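Local coordinates for exopolyphosphatase (Cytophaga hutchinsonii, PDB 3MDQ), which probably hydrolyses inorganic polyphosphate from its chain ends to release phosphate, as a member of the Ppx/GppA phosphatase family with an actin-like ATPase fold, at residues F16-I20 with F65-L69; S83-S87 with E160-R165; E114-F119 with S142-G148; L166-V172 with M183-F188; L217-I222 with S236-S240. All blocks are in the same frame, centred on the assembly; numbering follows the deposited sequence. Where two conformers were deposited one is given.

Overall arrangement
Contacts 1, 3 and 5 are buried and join a helix to a strand. Contact 1 packs helix 52-71 on the five-stranded sheet. Contacts 3 and 5 pack helices on well-separated strands of the six-stranded sheet. Contact 1 is apolar in its side chains, contact 5 adds one side-chain hydrogen bond, and contact 3 turns acidic near a bound sulfate. Contact 2 is a surface contact, although it lies close to the chain centre, and is polar, a salt-bridge network with water. It touches contact 3 through R86 and E114. Contact 4 is partly buried, aromatic and methionine-rich, its centre about 19 Å from the chain centre. It shares helix 163-169 with contact 2.

Contact 1. Residues F16-I20 with F65-L69; sequences FHLLI and FRVIL
L18 of strand 16-20 faces F65 of helix 65-69, and the two segments run nearly parallel, with axes 10.0 Å apart at an angle of 3°. The F65 ring carries much of the contact. L18 CB sits over the middle of one face, 3.7 Å from the ring centroid, in a CH-pi contact. At the edge of the same ring, in its plane, CZ meets the backbone oxygen F16 O at 3.7 Å. F16 CB also touches F65 CE2, while the F16 ring leads away from the helix. The L18 methyls divide their partners. CD2 reaches I68 CG2 at 3.7 Å, and CD1 reaches L69 CD2 at 3.8 Å. L18 CG stands anti to the backbone N (chi1 173°), which extends the two methyls to the helix. I20 CD1 touches the same pair, 3.8 Å from I68 CG2. Cutting F65 back to an alanine would probably open a gap over L18 CB and beside the F16 carbonyl. I9 of strand 5-11 also touches L18 and F65. Three antiparallel strands with a helix laid on their sheet are characteristic of the actin-like fold, here in its N-terminal half.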
# COMPACT_ATOMS: atom_id res chain seq x y z
N PHE A 16 -3.66 -7.57 5.60
CA PHE A 16 -2.61 -7.60 6.61
C PHE A 16 -1.45 -8.37 6.02
O PHE A 16 -1.66 -9.36 5.34
CB PHE A 16 -3.05 -8.33 7.90
CG PHE A 16 -3.94 -7.55 8.83
CD1 PHE A 16 -4.62 -6.43 8.44
CD2 PHE A 16 -4.16 -7.97 10.14
CE1 PHE A 16 -5.42 -5.72 9.32
CE2 PHE A 16 -4.99 -7.28 10.99
CZ PHE A 16 -5.64 -6.15 10.57
N HIS A 17 -0.23 -7.93 6.34
CA HIS A 17 1.00 -8.59 5.84
C HIS A 17 1.88 -8.99 6.98
O HIS A 17 2.00 -8.27 7.99
CB HIS A 17 1.79 -7.62 4.96
CG HIS A 17 1.05 -7.18 3.74
ND1 HIS A 17 1.12 -7.88 2.55
CD2 HIS A 17 0.18 -6.16 3.54
CE1 HIS A 17 0.33 -7.28 1.66
NE2 HIS A 17 -0.24 -6.24 2.23
N LEU A 18 2.56 -10.12 6.80
CA LEU A 18 3.54 -10.63 7.73
C LEU A 18 4.84 -10.89 6.97
O LEU A 18 4.85 -11.65 6.03
CB LEU A 18 3.09 -11.95 8.38
CG LEU A 18 4.13 -12.67 9.25
CD1 LEU A 18 4.59 -11.86 10.51
CD2 LEU A 18 3.53 -14.03 9.70
N LEU A 19 5.90 -10.24 7.41
CA LEU A 19 7.24 -10.45 6.87
C LEU A 19 8.18 -10.91 7.98
O LEU A 19 8.32 -10.23 9.00
CB LEU A 19 7.77 -9.15 6.30
CG LEU A 19 9.18 -9.18 5.69
CD1 LEU A 19 9.20 -9.98 4.43
CD2 LEU A 19 9.65 -7.71 5.38
N ILE A 20 8.84 -12.05 7.79
CA ILE A 20 9.82 -12.54 8.73
C ILE A 20 11.13 -12.68 7.99
O ILE A 20 11.16 -13.29 6.91
CB ILE A 20 9.44 -13.89 9.37
CG1 ILE A 20 8.13 -13.76 10.13
CG2 ILE A 20 10.59 -14.36 10.34
CD1 ILE A 20 7.52 -15.10 10.67
N PHE A 65 -1.03 -15.24 12.38
CA PHE A 65 0.30 -14.66 12.27
C PHE A 65 1.15 -14.95 13.51
O PHE A 65 2.34 -15.21 13.41
CB PHE A 65 0.21 -13.14 12.07
CG PHE A 65 -0.15 -12.69 10.64
CD1 PHE A 65 -0.54 -13.58 9.63
CD2 PHE A 65 -0.18 -11.33 10.35
CE1 PHE A 65 -0.85 -13.11 8.33
CE2 PHE A 65 -0.48 -10.88 9.04
CZ PHE A 65 -0.80 -11.76 8.07
N ARG A 66 0.53 -14.92 14.69
CA ARG A 66 1.25 -15.22 15.93
C ARG A 66 1.79 -16.66 15.88
O ARG A 66 2.97 -16.89 16.24
CB ARG A 66 0.34 -15.00 17.13
CG ARG A 66 0.92 -15.46 18.47
CD ARG A 66 2.00 -14.56 19.03
NE ARG A 66 2.93 -15.29 19.89
CZ ARG A 66 3.46 -14.88 21.04
NH1 ARG A 66 3.05 -13.79 21.68
NH2 ARG A 66 4.38 -15.64 21.62
N VAL A 67 0.99 -17.61 15.39
CA VAL A 67 1.50 -18.97 15.25
C VAL A 67 2.73 -18.99 14.35
O VAL A 67 3.70 -19.64 14.65
CB VAL A 67 0.44 -19.95 14.68
CG1 VAL A 67 1.11 -21.29 14.33
CG2 VAL A 67 -0.70 -20.15 15.69
N ILE A 68 2.65 -18.32 13.21
CA ILE A 68 3.77 -18.34 12.25
C ILE A 68 5.03 -17.69 12.87
O ILE A 68 6.14 -18.19 12.73
CB ILE A 68 3.40 -17.64 10.92
CG1 ILE A 68 2.27 -18.38 10.22
CG2 ILE A 68 4.65 -17.56 10.03
CD1 ILE A 68 1.57 -17.61 9.14
N LEU A 69 4.85 -16.60 13.59
CA LEU A 69 5.97 -15.96 14.30
C LEU A 69 6.64 -16.95 15.27
O LEU A 69 7.86 -17.07 15.35
CB LEU A 69 5.46 -14.73 15.06
CG LEU A 69 5.16 -13.53 14.20
CD1 LEU A 69 4.35 -12.48 15.04
CD2 LEU A 69 6.45 -12.87 13.66

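Contact 2. Residues S83-S87 with E160-R165; sequences SAVRS and EIGGQR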
# COMPACT_ATOMS: atom_id res chain seq x y z
N SER A 83 -3.97 3.58 8.42
CA SER A 83 -5.18 4.41 8.23
C SER A 83 -6.44 3.91 8.99
O SER A 83 -7.08 4.68 9.70
CB SER A 83 -5.51 4.48 6.75
OG SER A 83 -6.66 5.29 6.54
N ALA A 84 -6.86 2.67 8.77
CA ALA A 84 -8.10 2.22 9.40
C ALA A 84 -7.98 2.19 10.93
O ALA A 84 -8.92 2.46 11.65
CB ALA A 84 -8.53 0.85 8.88
N VAL A 85 -6.80 1.86 11.43
CA VAL A 85 -6.58 1.81 12.87
C VAL A 85 -6.55 3.21 13.46
O VAL A 85 -7.32 3.56 14.38
CB VAL A 85 -5.29 1.05 13.21
CG1 VAL A 85 -5.00 1.10 14.72
CG2 VAL A 85 -5.34 -0.42 12.72
N ARG A 86 -5.75 4.11 12.90
CA ARG A 86 -5.67 5.45 13.48
C ARG A 86 -6.98 6.27 13.34
O ARG A 86 -7.24 7.13 14.18
CB ARG A 86 -4.46 6.23 12.93
CG ARG A 86 -4.54 6.63 11.53
CD ARG A 86 -3.23 7.32 11.05
NE ARG A 86 -3.27 7.43 9.62
CZ ARG A 86 -2.47 6.82 8.75
NH1 ARG A 86 -1.44 6.10 9.14
NH2 ARG A 86 -2.70 6.96 7.45
N SER A 87 -7.76 5.96 12.30
CA SER A 87 -8.98 6.65 11.97
C SER A 87 -10.16 6.23 12.84
O SER A 87 -11.08 7.02 13.06
CB SER A 87 -9.31 6.33 10.50
OG SER A 87 -10.34 7.15 10.04
N GLU A 160 -6.24 10.77 3.18
CA GLU A 160 -7.25 9.72 3.53
C GLU A 160 -8.21 9.54 2.34
O GLU A 160 -9.41 9.89 2.39
CB GLU A 160 -7.93 10.07 4.87
CG GLU A 160 -6.94 9.97 6.08
CD GLU A 160 -6.34 8.53 6.36
OE1 GLU A 160 -6.98 7.50 6.05
OE2 GLU A 160 -5.24 8.43 6.96
N ILE A 161 -7.65 9.00 1.27
CA ILE A 161 -8.35 8.78 -0.01
C ILE A 161 -8.08 7.37 -0.54
O ILE A 161 -8.13 7.09 -1.74
CB ILE A 161 -7.93 9.87 -1.06
CG1 ILE A 161 -6.46 9.76 -1.40
CG2 ILE A 161 -8.34 11.27 -0.55
CD1 ILE A 161 -6.00 10.75 -2.54
N GLY A 162 -7.80 6.42 0.37
CA GLY A 162 -7.64 5.05 -0.01
C GLY A 162 -8.91 4.48 -0.65
O GLY A 162 -9.99 5.02 -0.51
N GLY A 163 -8.76 3.38 -1.38
CA GLY A 163 -9.84 2.92 -2.25
C GLY A 163 -11.10 2.52 -1.55
O GLY A 163 -12.17 2.70 -2.11
N GLN A 164 -11.00 1.93 -0.37
CA GLN A 164 -12.22 1.58 0.39
C GLN A 164 -13.01 2.83 0.73
O GLN A 164 -14.25 2.84 0.65
CB GLN A 164 -11.87 0.78 1.66
CG GLN A 164 -13.08 0.34 2.50
CD GLN A 164 -13.84 -0.78 1.81
OE1 GLN A 164 -13.36 -1.91 1.78
NE2 GLN A 164 -14.99 -0.46 1.22
N ARG A 165 -12.31 3.90 1.13
CA ARG A 165 -12.99 5.16 1.40
C ARG A 165 -13.65 5.71 0.16
O ARG A 165 -14.78 6.16 0.24
CB ARG A 165 -12.02 6.21 1.95
CG ARG A 165 -11.39 5.86 3.27
CD ARG A 165 -10.54 7.09 3.73
NE ARG A 165 -9.82 6.83 4.96
CZ ARG A 165 -10.28 7.12 6.18
NH1 ARG A 165 -11.49 7.64 6.35
NH2 ARG A 165 -9.52 6.87 7.23
O HOH W 1 -4.85 9.89 9.47
O HOH W 2 -12.41 8.73 8.91
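R86 and E160 form a salt bridge, with R86 NH2 to E160 OE2 at 3.0 Å and an N-H...O angle of 164°. The donor approaches the syn side of OE2, and the guanidinium and carboxylate planes stand 73° apart. A water joins R86 NE to the same oxygen. In one of two S87 conformers, so less certainly, R165 NH2 donates to S87 OG at 2.9 Å, in the guanidinium plane, and a second water links S87 OG to R165 NH1. R165 also completes a salt-bridge network with E160, but E160 OE1 is doubtfully placed. A leucine in place of R165 would probably cost S87 OG one N-H donor and E160 one counter-charge. Further out, R86 NH1 is held by I109 O and E114, and R165 NE by G141 O. These bonds probably hold both guanidinium groups in orientation. The network probably borders the interdomain cleft of the actin-like fold, joining helix 83-87, beside strand 106-108 of the five-stranded sheet, to the end of strand 153-159 of the six-stranded one.

Contact 3. Residues E114-F119 with S142-G148; sequences EAELIF and SVEFIIG. With SO4 (sulfate ion), chain D.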
# COMPACT_ATOMS: atom_id res chain seq x y z
N GLU A 114 4.14 6.98 8.28
CA GLU A 114 3.86 5.90 7.33
C GLU A 114 4.54 6.19 5.96
O GLU A 114 5.20 5.33 5.37
CB GLU A 114 2.34 5.71 7.15
CG GLU A 114 1.95 4.58 6.26
CD GLU A 114 0.44 4.41 6.12
OE1 GLU A 114 -0.31 5.27 6.65
OE2 GLU A 114 -0.02 3.43 5.45
N ALA A 115 4.38 7.41 5.49
CA ALA A 115 5.01 7.80 4.24
C ALA A 115 6.54 7.68 4.29
O ALA A 115 7.18 7.16 3.36
CB ALA A 115 4.59 9.23 3.87
N GLU A 116 7.13 8.15 5.38
CA GLU A 116 8.59 8.06 5.55
C GLU A 116 9.06 6.61 5.50
O GLU A 116 10.09 6.27 4.88
CB GLU A 116 9.02 8.73 6.84
CG GLU A 116 8.79 10.21 6.83
CD GLU A 116 8.90 10.84 8.20
OE1 GLU A 116 9.05 10.14 9.22
OE2 GLU A 116 8.77 12.07 8.24
N LEU A 117 8.35 5.74 6.21
CA LEU A 117 8.76 4.35 6.31
C LEU A 117 8.58 3.66 4.97
O LEU A 117 9.45 2.90 4.54
CB LEU A 117 7.98 3.64 7.42
CG LEU A 117 8.25 4.09 8.83
CD1 LEU A 117 7.14 3.57 9.75
CD2 LEU A 117 9.64 3.59 9.31
N ILE A 118 7.47 3.91 4.29
CA ILE A 118 7.27 3.38 2.93
C ILE A 118 8.47 3.77 2.05
O ILE A 118 9.02 2.93 1.32
CB ILE A 118 5.97 3.87 2.31
CG1 ILE A 118 4.79 3.19 3.02
CG2 ILE A 118 5.97 3.60 0.79
CD1 ILE A 118 3.45 3.89 2.82
N PHE A 119 8.84 5.04 2.08
CA PHE A 119 9.94 5.49 1.20
C PHE A 119 11.27 4.82 1.52
O PHE A 119 12.06 4.55 0.60
CB PHE A 119 10.09 7.01 1.18
CG PHE A 119 10.79 7.55 -0.04
CD1 PHE A 119 10.19 7.50 -1.29
CD2 PHE A 119 12.05 8.08 0.07
CE1 PHE A 119 10.82 8.02 -2.41
CE2 PHE A 119 12.68 8.64 -1.06
CZ PHE A 119 12.08 8.60 -2.26
N SER A 142 -5.63 4.88 3.05
CA SER A 142 -4.90 6.10 2.69
C SER A 142 -3.99 5.92 1.50
O SER A 142 -3.76 4.81 1.04
CB SER A 142 -4.09 6.58 3.90
OG SER A 142 -3.02 5.70 4.17
N VAL A 143 -3.55 7.07 0.95
CA VAL A 143 -2.56 7.11 -0.09
C VAL A 143 -1.44 8.05 0.36
O VAL A 143 -1.68 9.20 0.76
CB VAL A 143 -3.15 7.61 -1.42
CG1 VAL A 143 -2.07 7.66 -2.53
CG2 VAL A 143 -4.39 6.72 -1.86
N GLU A 144 -0.22 7.54 0.34
CA GLU A 144 0.96 8.32 0.71
C GLU A 144 1.74 8.70 -0.55
O GLU A 144 1.91 7.87 -1.43
CB GLU A 144 1.90 7.55 1.65
CG GLU A 144 1.42 7.41 3.09
CD GLU A 144 0.22 6.53 3.22
OE1 GLU A 144 0.30 5.36 2.85
OE2 GLU A 144 -0.83 7.03 3.72
N PHE A 145 2.19 9.94 -0.58
CA PHE A 145 3.03 10.45 -1.63
C PHE A 145 4.31 10.96 -1.03
O PHE A 145 4.28 11.65 0.02
CB PHE A 145 2.35 11.60 -2.34
CG PHE A 145 1.12 11.23 -3.12
CD1 PHE A 145 1.22 10.73 -4.38
CD2 PHE A 145 -0.13 11.42 -2.56
CE1 PHE A 145 0.08 10.38 -5.09
CE2 PHE A 145 -1.26 11.10 -3.28
CZ PHE A 145 -1.16 10.60 -4.54
N ILE A 146 5.44 10.60 -1.64
CA ILE A 146 6.75 11.03 -1.18
C ILE A 146 7.59 11.51 -2.37
O ILE A 146 7.65 10.80 -3.40
CB ILE A 146 7.53 9.91 -0.46
CG1 ILE A 146 6.68 9.19 0.59
CG2 ILE A 146 8.84 10.47 0.15
CD1 ILE A 146 6.05 7.92 0.10
N ILE A 147 8.24 12.68 -2.25
CA ILE A 147 9.17 13.15 -3.26
C ILE A 147 10.56 13.05 -2.68
O ILE A 147 10.79 13.58 -1.62
CB ILE A 147 8.86 14.55 -3.74
CG1 ILE A 147 7.50 14.62 -4.42
CG2 ILE A 147 9.98 15.09 -4.67
CD1 ILE A 147 7.00 16.01 -4.78
N GLY A 148 11.45 12.33 -3.35
CA GLY A 148 12.81 12.17 -2.86
C GLY A 148 13.71 11.45 -3.82
O GLY A 148 13.41 11.31 -5.01
S SO4 D . -3.77 0.97 3.76
O1 SO4 D . -4.42 2.23 3.34
O2 SO4 D . -4.45 -0.22 3.14
O3 SO4 D . -2.36 1.01 3.33
O4 SO4 D . -3.83 1.10 5.20
O HOH W 3 -2.65 3.37 5.70
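E114 and E144 meet where helix 111-125 packs on strand 143-148, beside a sulfate, probably from the crystallisation liquor, that probably marks the phosphate site of this actin-like fold. Their carboxylates are stacked, 25° from parallel, with E114 OE2 3.3 Å from E144 OE1. R86 forms a salt bridge with E114 OE1. E144 OE2 accepts from S142 OG at 2.6 Å through its syn lone pair, and S158 OG also bonds that oxygen. The sulfate is held by backbone N-H groups of G140, G141 and S142, in the loop before strand 143-148; S142 N reaches its O1 at 2.9 Å. T13 OG1 binds it too. A water connects E114 OE2, at 2.6 Å, with S142 OG and the sulfate. Away from the sulfate the contact becomes apolar. A115 CB rests on E144 CG at 3.7 Å. F119 CG lies anti to the backbone N (chi1 -158°), which brings the ring over I146 and G148. I146 CG2 lies over one face, 3.8 Å from the F119 ring centroid, in a CH-pi contact. G148 has no side chain to collide with this ring, and F119 CZ comes to 3.6 Å from G148 C.

Contact 4. Residues L166-V172 with M183-F188; sequences LIDRFHV and MMHNYF. With SO4 (sulfate ion), chain G.
F170 and Y187 form a T-shaped pair where helices 163-169 and 178-191, consecutive in the chain, pack together in the half of the actin-like fold with the six-stranded sheet. The edge of F170 points at the face of Y187. The centroids are 4.9 Å apart and the ring planes meet at 68°. F170 CZ comes closest, 3.6 Å from Y187 CG. Y187 is set for this by its CG, which is anti to the backbone N (chi1 179°).

Two methionines, labelled as selenomethionine with SE in the place of sulfur, add Met-aromatic contacts. M183 SE stands obliquely to the F170 ring, 4.9 Å from its centroid. M184 SE also approaches obliquely, but less certainly, since M184 has two conformers.

Aliphatic contacts fill in around the rings. L166 CD2 touches Y187 CE2 at 3.7 Å, and L166 CD1 meets the edge of the F188 ring in its plane. V172 CG2 reaches M183 CE at 3.8 Å. I161 packs against Y187, and L279 of helix 267-286 touches F188.

Polar groups lie at the margin. The R169 guanidinium is turned nearly parallel to the Y187 ring, with Y187 OH over its face, 3.6 Å from R169 NH1. H171 starts away from helix 178-191, and its ring binds a sulfate, probably from the crystallisation liquor, that D174 N also binds. H171 NE2 donates to sulfate O2 at 2.7 Å, and that oxygen lies in the imidazole plane.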
# COMPACT_ATOMS: atom_id res chain seq x y z
N LEU A 166 -12.96 5.68 -0.97
CA LEU A 166 -13.49 6.25 -2.21
C LEU A 166 -14.75 5.53 -2.64
O LEU A 166 -15.75 6.20 -2.95
CB LEU A 166 -12.47 6.19 -3.33
CG LEU A 166 -11.20 7.04 -3.12
CD1 LEU A 166 -10.27 6.87 -4.30
CD2 LEU A 166 -11.51 8.52 -2.80
N ILE A 167 -14.77 4.18 -2.64
CA ILE A 167 -15.94 3.46 -3.13
C ILE A 167 -17.10 3.50 -2.12
O ILE A 167 -18.25 3.25 -2.49
CB ILE A 167 -15.64 2.00 -3.54
CG1 ILE A 167 -15.21 1.13 -2.36
CG2 ILE A 167 -14.58 1.98 -4.67
CD1 ILE A 167 -14.92 -0.26 -2.73
N ASP A 168 -16.83 3.81 -0.85
CA ASP A 168 -17.90 3.93 0.13
C ASP A 168 -18.48 5.31 0.19
O ASP A 168 -19.67 5.46 0.50
CB ASP A 168 -17.38 3.55 1.53
CG ASP A 168 -17.17 2.07 1.70
OD1 ASP A 168 -17.49 1.28 0.78
OD2 ASP A 168 -16.70 1.70 2.79
N ARG A 169 -17.68 6.33 -0.07
CA ARG A 169 -18.15 7.70 0.03
C ARG A 169 -18.84 8.16 -1.23
O ARG A 169 -19.72 9.04 -1.15
CB ARG A 169 -17.02 8.64 0.41
CG ARG A 169 -16.06 8.94 -0.62
CD ARG A 169 -14.71 9.45 0.01
NE ARG A 169 -14.93 10.29 1.20
CZ ARG A 169 -15.27 11.57 1.18
NH1 ARG A 169 -15.44 12.19 0.01
NH2 ARG A 169 -15.47 12.24 2.32
N PHE A 170 -18.47 7.55 -2.37
CA PHE A 170 -19.03 7.88 -3.66
C PHE A 170 -19.70 6.61 -4.23
O PHE A 170 -19.30 5.49 -3.90
CB PHE A 170 -17.96 8.34 -4.61
CG PHE A 170 -17.20 9.57 -4.16
CD1 PHE A 170 -17.86 10.79 -4.05
CD2 PHE A 170 -15.89 9.53 -3.87
CE1 PHE A 170 -17.17 11.94 -3.65
CE2 PHE A 170 -15.21 10.68 -3.42
CZ PHE A 170 -15.87 11.88 -3.36
N HIS A 171 -20.73 6.81 -5.02
CA HIS A 171 -21.35 5.70 -5.77
C HIS A 171 -20.73 5.64 -7.16
O HIS A 171 -21.12 6.40 -8.08
CB HIS A 171 -22.84 5.87 -5.87
CG HIS A 171 -23.51 4.78 -6.64
ND1 HIS A 171 -24.80 4.88 -7.14
CD2 HIS A 171 -23.06 3.56 -7.03
CE1 HIS A 171 -25.12 3.77 -7.77
NE2 HIS A 171 -24.08 2.95 -7.72
N VAL A 172 -19.76 4.74 -7.33
CA VAL A 172 -19.15 4.50 -8.63
C VAL A 172 -19.93 3.34 -9.25
O VAL A 172 -20.14 2.32 -8.61
CB VAL A 172 -17.69 4.08 -8.47
CG1 VAL A 172 -17.07 3.88 -9.84
CG2 VAL A 172 -16.93 5.17 -7.61
N MSE A 183 -16.77 12.89 -11.52
CA MSE A 183 -16.86 12.90 -10.06
C MSE A 183 -15.49 12.65 -9.44
O MSE A 183 -15.06 13.37 -8.51
CB MSE A 183 -17.87 11.84 -9.62
CG MSE A 183 -17.80 11.38 -8.16
SE MSE A 183 -19.25 10.15 -7.82
CE MSE A 183 -18.39 8.61 -8.51
N MSE A 184 -14.78 11.62 -9.91
CA MSE A 184 -13.54 11.24 -9.22
C MSE A 184 -12.41 12.25 -9.45
O MSE A 184 -11.69 12.66 -8.52
CB MSE A 184 -13.06 9.81 -9.59
CG MSE A 184 -14.03 8.69 -9.21
SE MSE A 184 -14.66 8.80 -7.39
CE MSE A 184 -13.00 8.95 -6.48
N HIS A 185 -12.29 12.71 -10.68
CA HIS A 185 -11.24 13.68 -10.98
C HIS A 185 -11.52 15.07 -10.40
O HIS A 185 -10.60 15.85 -10.10
CB HIS A 185 -10.95 13.73 -12.48
CG HIS A 185 -10.26 12.49 -12.98
ND1 HIS A 185 -8.92 12.24 -12.73
CD2 HIS A 185 -10.72 11.43 -13.67
CE1 HIS A 185 -8.60 11.07 -13.24
NE2 HIS A 185 -9.66 10.56 -13.83
N ASN A 186 -12.80 15.41 -10.26
CA ASN A 186 -13.14 16.63 -9.54
C ASN A 186 -12.75 16.52 -8.08
O ASN A 186 -12.21 17.45 -7.49
CB ASN A 186 -14.63 16.90 -9.66
CG ASN A 186 -15.06 18.17 -8.94
OD1 ASN A 186 -14.68 19.27 -9.35
ND2 ASN A 186 -15.88 18.03 -7.91
N TYR A 187 -13.05 15.40 -7.47
CA TYR A 187 -12.64 15.18 -6.07
C TYR A 187 -11.14 15.21 -5.93
O TYR A 187 -10.60 15.86 -5.02
CB TYR A 187 -13.18 13.88 -5.55
CG TYR A 187 -12.80 13.56 -4.13
CD1 TYR A 187 -13.22 14.35 -3.08
CD2 TYR A 187 -12.04 12.45 -3.81
CE1 TYR A 187 -12.91 14.06 -1.77
CE2 TYR A 187 -11.73 12.16 -2.50
CZ TYR A 187 -12.16 12.95 -1.49
OH TYR A 187 -11.86 12.67 -0.18
N PHE A 188 -10.44 14.52 -6.82
CA PHE A 188 -8.96 14.55 -6.75
C PHE A 188 -8.38 15.97 -6.92
O PHE A 188 -7.42 16.34 -6.21
CB PHE A 188 -8.33 13.58 -7.75
CG PHE A 188 -8.68 12.11 -7.55
CD1 PHE A 188 -8.90 11.57 -6.28
CD2 PHE A 188 -8.76 11.28 -8.66
CE1 PHE A 188 -9.22 10.24 -6.15
CE2 PHE A 188 -9.05 9.93 -8.51
CZ PHE A 188 -9.29 9.43 -7.28
S SO4 G . -24.50 0.23 -10.24
O1 SO4 G . -25.65 1.15 -10.15
O2 SO4 G . -23.66 0.60 -9.08
O3 SO4 G . -23.88 0.32 -11.52
O4 SO4 G . -24.94 -1.15 -10.07

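Contact 5. Residues L217-I222 with S236-S240; sequences LAEMNI and SYLLS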
# COMPACT_ATOMS: atom_id res chain seq x y z
N LEU A 217 -1.01 -4.57 -11.14
CA LEU A 217 -0.79 -4.05 -12.48
C LEU A 217 0.45 -4.71 -13.10
O LEU A 217 0.42 -5.10 -14.27
CB LEU A 217 -0.64 -2.52 -12.50
CG LEU A 217 -1.89 -1.75 -12.02
CD1 LEU A 217 -1.56 -0.25 -11.93
CD2 LEU A 217 -3.08 -2.06 -12.97
N ALA A 218 1.51 -4.82 -12.32
CA ALA A 218 2.70 -5.50 -12.79
C ALA A 218 2.39 -6.94 -13.19
O ALA A 218 2.80 -7.40 -14.26
CB ALA A 218 3.81 -5.43 -11.76
N GLU A 219 1.70 -7.67 -12.32
CA GLU A 219 1.40 -9.07 -12.59
C GLU A 219 0.54 -9.23 -13.84
O GLU A 219 0.78 -10.11 -14.63
CB GLU A 219 0.76 -9.74 -11.37
CG GLU A 219 1.74 -9.98 -10.22
CD GLU A 219 1.09 -10.54 -8.95
OE1 GLU A 219 -0.15 -10.60 -8.86
OE2 GLU A 219 1.83 -10.92 -8.02
N MSE A 220 -0.44 -8.33 -14.03
CA MSE A 220 -1.28 -8.35 -15.23
C MSE A 220 -0.45 -8.11 -16.47
O MSE A 220 -0.66 -8.74 -17.48
CB MSE A 220 -2.39 -7.29 -15.15
CG MSE A 220 -3.47 -7.62 -14.18
SE MSE A 220 -4.78 -6.26 -13.89
CE MSE A 220 -5.74 -6.47 -15.56
N ASN A 221 0.52 -7.20 -16.39
CA ASN A 221 1.32 -6.87 -17.54
C ASN A 221 2.26 -8.02 -17.91
O ASN A 221 2.52 -8.28 -19.08
CB ASN A 221 2.14 -5.62 -17.29
CG ASN A 221 2.52 -4.92 -18.59
OD1 ASN A 221 1.64 -4.64 -19.42
ND2 ASN A 221 3.82 -4.68 -18.78
N ILE A 222 2.79 -8.67 -16.88
CA ILE A 222 3.64 -9.84 -17.07
C ILE A 222 2.87 -10.93 -17.81
O ILE A 222 3.36 -11.51 -18.77
CB ILE A 222 4.19 -10.32 -15.71
CG1 ILE A 222 5.28 -9.36 -15.21
CG2 ILE A 222 4.72 -11.77 -15.76
CD1 ILE A 222 5.55 -9.51 -13.71
N SER A 236 11.95 -4.46 -8.36
CA SER A 236 11.27 -3.44 -9.15
C SER A 236 10.80 -4.03 -10.47
O SER A 236 11.37 -5.02 -10.93
CB SER A 236 12.20 -2.25 -9.39
OG SER A 236 13.32 -2.59 -10.22
N TYR A 237 9.82 -3.36 -11.09
CA TYR A 237 9.30 -3.75 -12.40
C TYR A 237 8.90 -2.50 -13.12
O TYR A 237 8.09 -1.72 -12.59
CB TYR A 237 8.09 -4.69 -12.22
CG TYR A 237 7.45 -5.09 -13.51
CD1 TYR A 237 7.93 -6.17 -14.21
CD2 TYR A 237 6.42 -4.34 -14.05
CE1 TYR A 237 7.35 -6.54 -15.45
CE2 TYR A 237 5.86 -4.68 -15.29
CZ TYR A 237 6.33 -5.80 -15.96
OH TYR A 237 5.77 -6.14 -17.19
N LEU A 238 9.41 -2.28 -14.33
CA LEU A 238 9.05 -1.07 -15.03
C LEU A 238 7.90 -1.33 -16.00
O LEU A 238 7.96 -2.20 -16.88
CB LEU A 238 10.22 -0.47 -15.77
CG LEU A 238 9.90 0.80 -16.60
CD1 LEU A 238 11.15 1.63 -16.69
CD2 LEU A 238 9.35 0.50 -18.01
N LEU A 239 6.87 -0.53 -15.81
CA LEU A 239 5.64 -0.55 -16.60
C LEU A 239 5.67 0.64 -17.54
O LEU A 239 5.71 1.79 -17.09
CB LEU A 239 4.41 -0.45 -15.66
CG LEU A 239 3.01 -0.57 -16.18
CD1 LEU A 239 2.75 -1.99 -16.73
CD2 LEU A 239 2.06 -0.23 -15.03
N SER A 240 5.65 0.41 -18.84
CA SER A 240 5.62 1.55 -19.75
C SER A 240 4.29 2.30 -19.68
O SER A 240 3.28 1.71 -19.30
CB SER A 240 5.89 1.12 -21.18
OG SER A 240 4.77 0.42 -21.73
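The Y237 ring lies against A218 and I222, where helix 212-225 packs on the edge strand 236-240 of the six-stranded sheet in the actin-like fold. A218 CB touches Y237 CD2 at 3.6 Å, and I222 CG1 touches Y237 CE1 at 3.5 Å. Both approach the ring obliquely. The Y237 ring is carried toward the helix because its CG stands anti to the backbone N (chi1 177°). Two residues along the strand, L239 continues the apolar surface. Its CD2 lies 4.4 Å from L217 CB, and its CD1 touches the amide carbon N221 CG at 3.5 Å. The polar edge is formed by N221 and the Y237 hydroxyl. The amide and ring planes are 76° apart. Outside partners tie down both ends: E227 OE1 bonds Y237 OH, D243 OD2 bonds N221 ND2 and R246 NH2 bonds N221 OD1. This probably fixes the turn of the amide. N221 ND2 sits at the ring edge and donates to Y237 OH at 2.9 Å, with an N-H...O angle of 154°.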